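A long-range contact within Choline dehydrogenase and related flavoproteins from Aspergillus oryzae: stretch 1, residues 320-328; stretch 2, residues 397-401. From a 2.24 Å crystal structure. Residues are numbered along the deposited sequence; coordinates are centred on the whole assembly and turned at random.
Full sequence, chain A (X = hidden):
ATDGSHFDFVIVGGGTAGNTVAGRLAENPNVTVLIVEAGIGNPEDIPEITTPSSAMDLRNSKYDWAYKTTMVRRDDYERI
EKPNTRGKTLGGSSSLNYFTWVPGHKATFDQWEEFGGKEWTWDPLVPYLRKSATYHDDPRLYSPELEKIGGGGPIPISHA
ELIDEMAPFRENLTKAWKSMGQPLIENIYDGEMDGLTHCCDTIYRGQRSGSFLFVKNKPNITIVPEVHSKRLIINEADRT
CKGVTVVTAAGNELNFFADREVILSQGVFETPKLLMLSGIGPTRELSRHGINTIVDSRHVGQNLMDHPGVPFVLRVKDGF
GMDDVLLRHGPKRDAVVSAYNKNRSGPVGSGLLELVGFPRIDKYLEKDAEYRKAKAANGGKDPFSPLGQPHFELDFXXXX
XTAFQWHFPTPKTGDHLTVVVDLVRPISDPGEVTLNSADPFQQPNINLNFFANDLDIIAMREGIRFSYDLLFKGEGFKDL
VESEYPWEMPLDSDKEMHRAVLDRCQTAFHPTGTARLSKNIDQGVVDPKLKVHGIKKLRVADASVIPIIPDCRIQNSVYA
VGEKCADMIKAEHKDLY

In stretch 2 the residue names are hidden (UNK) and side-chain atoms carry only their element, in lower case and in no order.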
ATOM      1  N   PHE A 320       3.219 -11.973 -32.259  1.00 24.11           N
ATOM      2  CA  PHE A 320       4.472 -11.405 -31.751  1.00 19.04           C
ATOM      3  C   PHE A 320       4.562 -11.460 -30.225  1.00 18.47           C
ATOM      4  O   PHE A 320       5.388 -10.809 -29.601  1.00 19.66           O
ATOM      5  CB  PHE A 320       4.710 -10.003 -32.321  1.00 23.15           C
ATOM      6  CG  PHE A 320       5.035 -10.017 -33.791  1.00 22.05           C
ATOM      7  CD1 PHE A 320       6.356 -10.098 -34.220  1.00 22.26           C
ATOM      8  CD2 PHE A 320       4.021 -10.006 -34.737  1.00 22.79           C
ATOM      9  CE1 PHE A 320       6.663 -10.136 -35.561  1.00 26.24           C
ATOM     10  CE2 PHE A 320       4.317 -10.043 -36.089  1.00 30.16           C
ATOM     11  CZ  PHE A 320       5.641 -10.111 -36.504  1.00 24.32           C
ATOM     12  N   GLY A 321       3.710 -12.287 -29.638  1.00 17.28           N
ATOM     13  CA  GLY A 321       3.823 -12.630 -28.238  1.00 18.94           C
ATOM     14  C   GLY A 321       3.167 -13.979 -28.066  1.00 20.53           C
ATOM     15  O   GLY A 321       2.531 -14.461 -28.986  1.00 25.97           O
ATOM     16  N   MET A 322       3.302 -14.577 -26.893  1.00 21.58           N
ATOM     17  CA  MET A 322       2.872 -15.949 -26.683  1.00 19.79           C
ATOM     18  C   MET A 322       1.527 -16.099 -25.983  1.00 23.51           C
ATOM     19  O   MET A 322       1.102 -17.218 -25.677  1.00 27.66           O
ATOM     20  CB  MET A 322       3.963 -16.684 -25.911  1.00 21.90           C
ATOM     21  CG  MET A 322       5.272 -16.768 -26.690  1.00 20.12           C
ATOM     22  SD  MET A 322       5.055 -17.744 -28.185  1.00 27.27           S
ATOM     23  CE  MET A 322       4.416 -19.288 -27.505  1.00 21.34           C
ATOM     24  N   ASP A 323       0.857 -14.978 -25.727  1.00 19.73           N
ATOM     25  CA  ASP A 323      -0.401 -14.987 -24.988  1.00 24.21           C
ATOM     26  C   ASP A 323      -1.404 -16.010 -25.521  1.00 32.31           C
ATOM     27  O   ASP A 323      -2.046 -16.736 -24.751  1.00 25.14           O
ATOM     28  CB  ASP A 323      -1.039 -13.593 -24.996  1.00 19.82           C
ATOM     29  CG  ASP A 323      -0.084 -12.510 -24.509  1.00 26.36           C
ATOM     30  OD1 ASP A 323       1.039 -12.399 -25.055  1.00 22.74           O
ATOM     31  OD2 ASP A 323      -0.460 -11.771 -23.574  1.00 20.58           O
ATOM     32  N   ASP A 324      -1.552 -16.059 -26.840  1.00 28.71           N
ATOM     33  CA  ASP A 324      -2.601 -16.885 -27.437  1.00 35.58           C
ATOM     34  C   ASP A 324      -2.270 -18.376 -27.377  1.00 31.84           C
ATOM     35  O   ASP A 324      -3.135 -19.222 -27.577  1.00 30.89           O
ATOM     36  CB  ASP A 324      -2.878 -16.465 -28.878  1.00 28.15           C
ATOM     37  CG  ASP A 324      -4.348 -16.605 -29.248  1.00 42.30           C
ATOM     38  OD1 ASP A 324      -5.210 -16.151 -28.456  1.00 39.79           O
ATOM     39  OD2 ASP A 324      -4.643 -17.182 -30.320  1.00 50.92           O
ATOM     40  N   VAL A 325      -1.011 -18.684 -27.096  1.00 26.97           N
ATOM     41  CA  VAL A 325      -0.568 -20.061 -27.038  1.00 24.94           C
ATOM     42  C   VAL A 325      -0.497 -20.552 -25.599  1.00 31.56           C
ATOM     43  O   VAL A 325      -0.960 -21.648 -25.288  1.00 29.18           O
ATOM     44  CB  VAL A 325       0.810 -20.227 -27.684  1.00 31.51           C
ATOM     45  CG1 VAL A 325       1.221 -21.690 -27.650  1.00 26.81           C
ATOM     46  CG2 VAL A 325       0.808 -19.670 -29.119  1.00 24.24           C
ATOM     47  N   LEU A 326       0.063 -19.732 -24.716  1.00 30.97           N
ATOM     48  CA  LEU A 326       0.321 -20.177 -23.355  1.00 24.43           C
ATOM     49  C   LEU A 326      -0.694 -19.692 -22.322  1.00 31.74           C
ATOM     50  O   LEU A 326      -1.014 -20.413 -21.370  1.00 30.92           O
ATOM     51  CB  LEU A 326       1.740 -19.796 -22.940  1.00 29.34           C
ATOM     52  CG  LEU A 326       2.821 -20.513 -23.753  1.00 29.74           C
ATOM     53  CD1 LEU A 326       4.210 -19.927 -23.473  1.00 24.56           C
ATOM     54  CD2 LEU A 326       2.779 -22.005 -23.457  1.00 26.03           C
ATOM     55  N   LEU A 327      -1.211 -18.485 -22.515  1.00 25.11           N
ATOM     56  CA  LEU A 327      -2.021 -17.843 -21.486  1.00 33.64           C
ATOM     57  C   LEU A 327      -3.500 -18.184 -21.547  1.00 33.50           C
ATOM     58  O   LEU A 327      -4.155 -18.286 -20.513  1.00 41.54           O
ATOM     59  CB  LEU A 327      -1.868 -16.323 -21.550  1.00 32.76           C
ATOM     60  CG  LEU A 327      -1.051 -15.621 -20.465  1.00 37.85           C
ATOM     61  CD1 LEU A 327      -1.377 -14.130 -20.503  1.00 23.26           C
ATOM     62  CD2 LEU A 327      -1.342 -16.210 -19.079  1.00 27.91           C
ATOM     63  N   ARG A 328      -4.027 -18.325 -22.756  1.00 34.73           N
ATOM     64  CA  ARG A 328      -5.459 -18.507 -22.949  1.00 35.64           C
ATOM     65  C   ARG A 328      -5.777 -19.962 -23.242  1.00 39.00           C
ATOM     66  O   ARG A 328      -4.991 -20.664 -23.876  1.00 42.94           O
ATOM     67  CB  ARG A 328      -5.982 -17.576 -24.060  1.00 33.24           C
ATOM     68  CG  ARG A 328      -5.862 -16.098 -23.692  1.00 30.23           C
ATOM     69  CD  ARG A 328      -6.549 -15.159 -24.662  1.00 29.08           C
ATOM     70  NE  ARG A 328      -5.721 -14.871 -25.830  1.00 33.24           N
ATOM     71  CZ  ARG A 328      -4.929 -13.808 -25.940  1.00 30.97           C
ATOM     72  NH1 ARG A 328      -4.856 -12.923 -24.946  1.00 27.00           N
ATOM     73  NH2 ARG A 328      -4.215 -13.629 -27.047  1.00 32.22           N
ATOM     74  N   UNK A 397      10.010  -9.681 -22.021  1.00 21.06           N
ATOM     75  CA  UNK A 397       9.240 -10.909 -21.844  1.00 19.17           C
ATOM     76  C   UNK A 397       8.193 -10.952 -22.945  1.00 24.71           C
ATOM     77  O   UNK A 397       7.441 -10.000 -23.120  1.00 24.89           O
ATOM     78  c   UNK A 397       7.805 -12.241 -20.267  1.00 19.97           C
ATOM     79  c   UNK A 397       8.558 -10.947 -20.464  1.00 16.77           C
ATOM     80  c   UNK A 397       9.589 -10.765 -19.372  1.00 20.27           C
ATOM     81  N   UNK A 398       8.158 -12.043 -23.703  1.00 25.01           N
ATOM     82  CA  UNK A 398       7.312 -12.096 -24.896  1.00 20.88           C
ATOM     83  C   UNK A 398       5.910 -12.603 -24.630  1.00 21.99           C
ATOM     84  O   UNK A 398       5.404 -13.447 -25.369  1.00 19.52           O
ATOM     85  c   UNK A 398       7.973 -12.915 -26.023  1.00 22.52           C
ATOM     86  s   UNK A 398       8.435 -14.583 -25.568  1.00 21.98           S
ATOM     87  N   UNK A 399       5.285 -12.087 -23.576  1.00 22.97           N
ATOM     88  CA  UNK A 399       3.846 -12.257 -23.366  1.00 19.66           C
ATOM     89  C   UNK A 399       3.433 -11.419 -22.164  1.00 20.99           C
ATOM     90  O   UNK A 399       4.291 -10.881 -21.463  1.00 20.28           O
ATOM     91  c   UNK A 399       3.540 -14.287 -21.783  1.00 31.86           C
ATOM     92  s   UNK A 399       2.891 -15.982 -21.605  1.00 32.14           S
ATOM     93  c   UNK A 399       3.457 -13.736 -23.190  1.00 24.80           C
ATOM     94  c   UNK A 399       1.627 -15.996 -22.824  1.00 30.43           C
ATOM     95  N   UNK A 400       2.135 -11.276 -21.930  1.00 20.32           N
ATOM     96  CA  UNK A 400       1.704 -10.593 -20.719  1.00 23.01           C
ATOM     97  C   UNK A 400       2.197 -11.384 -19.515  1.00 20.87           C
ATOM     98  O   UNK A 400       1.980 -12.589 -19.447  1.00 21.90           O
ATOM     99  c   UNK A 400      -0.394  -8.308 -19.518  1.00 16.71           C
ATOM    100  c   UNK A 400      -0.288  -9.684 -19.454  1.00 19.43           C
ATOM    101  c   UNK A 400      -0.602 -10.317 -18.268  1.00 18.67           C
ATOM    102  c   UNK A 400       0.186 -10.472 -20.644  1.00 21.17           C
ATOM    103  c   UNK A 400      -1.161  -8.202 -17.253  1.00 18.61           C
ATOM    104  c   UNK A 400      -1.050  -9.580 -17.164  1.00 20.99           C
ATOM    105  c   UNK A 400      -0.833  -7.567 -18.435  1.00 16.96           C
ATOM    106  N   UNK A 401       2.853 -10.712 -18.570  1.00 20.24           N
ATOM    107  CA  UNK A 401       3.371 -11.381 -17.390  1.00 19.24           C
ATOM    108  C   UNK A 401       2.743 -10.912 -16.083  1.00 19.44           C
ATOM    109  O   UNK A 401       3.025  -9.801 -15.614  1.00 19.18           O
TER

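Position 397 carries three side-chain carbons, one of which is bonded to the backbone and bears the other two. None of them touches stretch 1, which is out of reach here; the chain meets the other stretch only at the next residue. A branch at the first side-chain carbon, with no heteroatom and no further extension, identifies valine, V397.

Position 398 has just two side-chain atoms, a carbon followed by a sulfur. The sulfur lies 4.0 Å from M322 CG, an apolar approach, while the backbone does more: the carbonyl O of 398 accepts a hydrogen bond from M322 N at 2.8 Å and also sits 3.4 Å from G321 CA. A single carbon ending in sulfur is cysteine, and C398 adopts the p rotamer. G321 has no side chain, and its CA lies 4.9 Å from C398 CA; a CB there would be crowded by D323 OD1 of its own stretch, at 3.2 Å.

At position 399 the side chain is an unbranched run of two carbons, a sulfur and a terminal carbon. Its CA-to-CB bond points toward stretch 1, and the terminal carbon lies 3.1 Å from both M322 O and D323 CA. A thioether in this order can only be methionine. The M399 methyl, CE, also meets M322 CB at 3.9 Å, L326 CB at 3.8 Å and L327 CG at 3.6 Å, so it is lodged against the first turn of the helix that begins at D323. M322 O, which it approaches, accepts backbone hydrogen bonds from V325 N and L326 N, each at 2.9 Å.

Position 400 shows one carbon leading to a ring of six carbons, with no oxygen on the ring. The end of the side chain leads away from stretch 1, but the CB of 400 remains close, 3.3 Å from D323 OD2 and 4.0 Å from L327 CD1. L327 CD1 approaches the ring obliquely. The polar link is through the backbone: the N of 400 donates to D323 OD2 at 3.1 Å, with a weak second bond to D323 OD1 at 3.5 Å. The bare ring excludes tyrosine and gives phenylalanine; F400 is in the t rotamer.

Position 401 has no side-chain atoms and touches nothing in stretch 1. It is therefore glycine, G401.

The contact joins two polar anchors to one apolar insertion. Upstream of the helix, M322 N is held by C398 O; at its start, the carboxylate of D323 receives F400 N. Both anchors use the backbone of stretch 2, so that a backbone hydrogen bond lies at the residue before and the residue after position 399. Between them M399 reaches across, and it has the largest area covered by the opposing stretch, 103 Å² of the 344 Å² buried in total. Its methyl packs among M322, D323, L326 and L327, bringing apolar contact to the helical turn alongside the hydrogen bonds of the neighbouring backbone.

Stretch 2, residues 397-401: VCMFG
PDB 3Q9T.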